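Local atomic coordinates of UPF0033 domain-containing protein (Desulfitobacterium hafniense, PDB entry 3HZ7), a protein that is the TusA-like N-terminal domain of a larger protein of unknown function and may carry or relay sulfur as its relatives do. Residues Val34-Asn38 with Asp39-Gln43; Leu45-Met48 with Ala49-Met52. All coordinates share one frame; numbering follows the deposited sequence.

Contact 1 of 2, residues Val34-Asn38 with Asp39-Gln43; sequences VLVDN and DISRQ
N38 OD1 reaches over the first turn of the helix that starts at D39 and accepts from S41 N at 2.7 Å, the N-H pointing at it at 148° and lying 32° off the carbonyl plane. This is an N-cap: the side-chain oxygen takes a backbone N-H that has no earlier helical carbonyl to use, while the main-chain N38 O receives just weak bonds from S41 N and R42 N. The asparagine can turn back because CG sits between its backbone N and carbonyl carbon (chi1 65°). Its amide is fixed at the other end, ND2 donating to D37 OD1 at 3.0 Å, and D37 OD2 is taken by G8 N. With an alanine here, S41 N would probably be left with its weak bond to N38 O, and D37 OD1 would lose its amide donor. The cap stands where strand 31-36 of the TusA-like alpha/beta fold passes through a short turn into helix 39-52. On the buried side the packing is close: V36 CB lies 3.7 Å from S41 CB, and both V36 methyls face that same carbon from the strand side. Toward solvent the contact is looser: I40 CB stays near N38 OD1 while the rest of its chain leads away. D39 OD2 uses its anti lone pair in a 2.6 Å salt bridge to R42 NH1, in the guanidinium plane; R42 lies over the sheet, cation-pi to Y58.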
loop_
_atom_site.group_PDB
_atom_site.type_symbol
_atom_site.label_atom_id
_atom_site.label_comp_id
_atom_site.label_asym_id
_atom_site.label_seq_id
_atom_site.Cartn_x
_atom_site.Cartn_y
_atom_site.Cartn_z
ATOM N N VAL A 34 3.322 -1.903 0.892
ATOM C CA VAL A 34 2.927 -1.851 2.292
ATOM C C VAL A 34 2.771 -3.247 2.864
ATOM O O VAL A 34 2.082 -4.082 2.271
ATOM C CB VAL A 34 1.560 -1.146 2.434
ATOM C CG1 VAL A 34 1.290 -0.761 3.957
ATOM C CG2 VAL A 34 1.479 0.023 1.462
ATOM N N LEU A 35 3.392 -3.504 3.995
ATOM C CA LEU A 35 3.214 -4.796 4.658
ATOM C C LEU A 35 2.060 -4.713 5.709
ATOM O O LEU A 35 2.104 -3.858 6.655
ATOM C CB LEU A 35 4.516 -5.226 5.332
ATOM C CG LEU A 35 5.785 -5.203 4.464
ATOM C CD1 LEU A 35 7.032 -5.650 5.316
ATOM C CD2 LEU A 35 5.590 -6.176 3.279
ATOM N N VAL A 36 1.014 -5.520 5.516
ATOM C CA VAL A 36 -0.111 -5.583 6.488
ATOM C C VAL A 36 -0.392 -7.028 6.928
ATOM O O VAL A 36 0.055 -8.003 6.307
ATOM C CB VAL A 36 -1.420 -4.886 6.002
ATOM C CG1 VAL A 36 -1.140 -3.405 5.863
ATOM C CG2 VAL A 36 -1.968 -5.506 4.620
ATOM N N ASP A 37 -1.046 -7.166 8.082
ATOM C CA ASP A 37 -1.316 -8.491 8.616
ATOM C C ASP A 37 -2.784 -8.903 8.604
ATOM O O ASP A 37 -3.175 -9.734 9.409
ATOM C CB ASP A 37 -0.763 -8.594 10.036
ATOM C CG ASP A 37 -1.441 -7.615 11.013
ATOM O OD1 ASP A 37 -2.614 -7.233 10.804
ATOM O OD2 ASP A 37 -0.783 -7.248 12.020
ATOM N N ASN A 38 -3.607 -8.334 7.731
ATOM C CA ASN A 38 -5.005 -8.776 7.701
ATOM C C ASN A 38 -5.574 -8.343 6.369
ATOM O O ASN A 38 -5.147 -7.334 5.811
ATOM C CB ASN A 38 -5.811 -8.176 8.920
ATOM C CG ASN A 38 -5.919 -6.673 8.856
ATOM O OD1 ASN A 38 -6.729 -6.149 8.121
ATOM N ND2 ASN A 38 -5.069 -5.972 9.592
ATOM N N ASP A 39 -6.538 -9.115 5.868
ATOM C CA ASP A 39 -7.178 -8.892 4.572
ATOM C C ASP A 39 -7.943 -7.618 4.447
ATOM O O ASP A 39 -8.100 -7.060 3.357
ATOM C CB ASP A 39 -8.147 -10.033 4.267
ATOM C CG ASP A 39 -7.538 -11.092 3.430
ATOM O OD1 ASP A 39 -6.888 -12.012 3.999
ATOM O OD2 ASP A 39 -7.723 -10.981 2.183
ATOM N N ILE A 40 -8.489 -7.198 5.579
ATOM C CA ILE A 40 -9.261 -5.988 5.640
ATOM C C ILE A 40 -8.379 -4.798 5.261
ATOM O O ILE A 40 -8.783 -3.924 4.506
ATOM C CB ILE A 40 -9.825 -5.785 7.079
ATOM C CG1 ILE A 40 -10.796 -6.935 7.425
ATOM C CG2 ILE A 40 -10.550 -4.430 7.161
ATOM C CD1 ILE A 40 -12.129 -6.817 6.694
ATOM N N SER A 41 -7.170 -4.776 5.781
ATOM C CA SER A 41 -6.259 -3.674 5.465
ATOM C C SER A 41 -5.925 -3.679 3.979
ATOM O O SER A 41 -5.911 -2.609 3.317
ATOM C CB SER A 41 -4.970 -3.791 6.289
ATOM O OG SER A 41 -5.246 -3.579 7.663
ATOM N N ARG A 42 -5.692 -4.890 3.446
ATOM C CA ARG A 42 -5.347 -5.048 2.031
ATOM C C ARG A 42 -6.476 -4.452 1.193
ATOM O O ARG A 42 -6.261 -3.642 0.256
ATOM C CB ARG A 42 -5.117 -6.546 1.744
ATOM C CG ARG A 42 -4.645 -6.852 0.319
ATOM C CD ARG A 42 -5.849 -7.072 -0.631
ATOM N NE ARG A 42 -6.640 -8.149 -0.051
ATOM C CZ ARG A 42 -7.834 -8.556 -0.468
ATOM N NH1 ARG A 42 -8.433 -9.547 0.182
ATOM N NH2 ARG A 42 -8.413 -7.996 -1.518
ATOM N N GLN A 43 -7.709 -4.810 1.553
ATOM C CA GLN A 43 -8.862 -4.277 0.842
ATOM C C GLN A 43 -8.916 -2.770 0.912
ATOM O O GLN A 43 -9.210 -2.078 -0.077
ATOM C CB GLN A 43 -10.168 -4.817 1.458
ATOM C CG GLN A 43 -10.287 -6.324 1.485
ATOM C CD GLN A 43 -11.493 -6.766 2.287
ATOM O OE1 GLN A 43 -12.567 -6.215 2.136
ATOM N NE2 GLN A 43 -11.312 -7.761 3.140
#

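Contact 2 of 2, residues Leu45-Met48 with Ala49-Met52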
loop_
_atom_site.group_PDB
_atom_site.type_symbol
_atom_site.label_atom_id
_atom_site.label_comp_id
_atom_site.label_asym_id
_atom_site.label_seq_id
_atom_site.Cartn_x
_atom_site.Cartn_y
_atom_site.Cartn_z
ATOM N N LEU A 45 -6.451 -0.740 1.415
ATOM C CA LEU A 45 -5.347 -0.227 0.586
ATOM C C LEU A 45 -5.701 -0.260 -0.899
ATOM O O LEU A 45 -5.396 0.706 -1.600
ATOM C CB LEU A 45 -4.056 -1.021 0.874
ATOM C CG LEU A 45 -3.353 -0.684 2.200
ATOM C CD1 LEU A 45 -2.365 -1.835 2.545
ATOM C CD2 LEU A 45 -2.624 0.666 2.085
ATOM N N GLN A 46 -6.349 -1.338 -1.396
ATOM C CA GLN A 46 -6.711 -1.378 -2.825
ATOM C C GLN A 46 -7.821 -0.397 -3.210
ATOM O O GLN A 46 -7.796 0.227 -4.288
ATOM C CB GLN A 46 -7.101 -2.796 -3.274
ATOM C CG GLN A 46 -5.924 -3.754 -3.230
ATOM C CD GLN A 46 -6.088 -4.959 -4.121
ATOM O OE1 GLN A 46 -7.009 -5.767 -3.954
ATOM N NE2 GLN A 46 -5.160 -5.097 -5.074
ATOM N N LYS A 47 -8.789 -0.230 -2.327
ATOM C CA LYS A 47 -9.891 0.733 -2.603
ATOM C C LYS A 47 -9.317 2.155 -2.683
ATOM O O LYS A 47 -9.725 2.973 -3.536
ATOM C CB LYS A 47 -10.959 0.664 -1.496
ATOM C CG LYS A 47 -11.538 -0.787 -1.275
ATOM C CD LYS A 47 -13.052 -0.758 -1.116
ATOM C CE LYS A 47 -13.674 -2.116 -0.791
ATOM N NZ LYS A 47 -13.266 -2.634 0.560
HETATM N N MSE A 48 -8.349 2.451 -1.811
HETATM C CA MSE A 48 -7.701 3.775 -1.824
HETATM C C MSE A 48 -6.905 3.909 -3.087
HETATM O O MSE A 48 -6.901 4.975 -3.722
HETATM C CB MSE A 48 -6.794 3.939 -0.584
HETATM C CG MSE A 48 -6.000 5.247 -0.550
HETATM SE SE MSE A 48 -4.231 5.199 -1.499
HETATM C CE MSE A 48 -3.351 4.065 -0.216
ATOM N N ALA A 49 -6.226 2.825 -3.496
ATOM C CA ALA A 49 -5.422 2.911 -4.730
ATOM C C ALA A 49 -6.349 3.135 -5.956
ATOM O O ALA A 49 -6.073 3.977 -6.825
ATOM C CB ALA A 49 -4.591 1.607 -4.924
ATOM N N GLU A 50 -7.428 2.356 -6.046
ATOM C CA GLU A 50 -8.329 2.530 -7.184
ATOM C C GLU A 50 -8.865 3.947 -7.080
ATOM O O GLU A 50 -8.828 4.694 -8.062
ATOM C CB GLU A 50 -9.468 1.489 -7.188
ATOM C CG GLU A 50 -10.524 1.653 -6.118
ATOM C CD GLU A 50 -11.788 0.835 -6.403
ATOM O OE1 GLU A 50 -12.453 1.111 -7.432
ATOM O OE2 GLU A 50 -12.121 -0.078 -5.606
ATOM N N GLY A 51 -9.348 4.323 -5.889
ATOM C CA GLY A 51 -9.820 5.684 -5.689
ATOM C C GLY A 51 -8.862 6.695 -6.313
ATOM O O GLY A 51 -9.296 7.553 -7.086
HETATM N N MSE A 52 -7.564 6.597 -6.029
HETATM C CA MSE A 52 -6.592 7.526 -6.613
HETATM C C MSE A 52 -6.224 7.249 -8.077
HETATM O O MSE A 52 -5.489 8.023 -8.692
HETATM C CB MSE A 52 -5.292 7.549 -5.803
HETATM C CG MSE A 52 -5.404 7.979 -4.341
HETATM SE SE MSE A 52 -3.622 8.055 -3.485
HETATM C CE MSE A 52 -2.986 9.778 -4.170
#
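The C-terminal half of helix 39-52 brings M48 and M52, both selenomethionines, together one turn apart. Their chains run side by side in the same direction, and the selenium atoms meet at 3.5 Å (M48 SE to M52 SE). M48 sends CG anti to its backbone N (chi1 176°) and then bends at both later torsions, which turns SE back beside the helix, 3.7 Å from A49 N. M52 goes out extended as far as SE and bends only at its last torsion; on the way its CG passes 3.4 Å from M48 O. Four successive i to i+4 bonds make the alpha-helical frame beneath them, of which E50 N to Q46 O is the straightest (170°) and G51 N to K47 O is the shortest at 2.7 Å. In this alpha/beta fold the helix lies against the mixed sheet and beside helix 13-23: A49 packs on I70 and S56 of the sheet, Q46 touches Y58 and its NE2 is hydrogen-bonded to S56 OG, and M48 packs on I70 as well as on V15 and A18 of the neighbouring helix. The exposed side is built differently. E50 CG takes the position between backbone N and carbonyl carbon (chi1 71°), which presses it to 3.0 Å from K47 O, a tight approach. Although their charges are opposite, K47 NZ and E50 OE2 stay 6.8 Å apart.

Helix 39-52 carries both contacts in series: contact 1 caps its start and contact 2 lies in its last turns, their centres about 13 Å apart. L45 joins them on the buried side, its CD1 lying 3.9 Å from V36 CG1 and 4.0 Å from V34 CB, so the strand that feeds the cap is packed against the middle of the same helix. Helix 13-23 also spans the two, P14 touching V36 and V15 touching L45 and M48. Strand 66-71 does likewise, I66 beside V36 and R42, I70 beside M48 and A49. C11, an S-mercaptocysteine in this crystal and probably the family's sulfur-carrying Cys-Pro-X-Pro cysteine, lies just ahead of helix 13-23, three residues before P14.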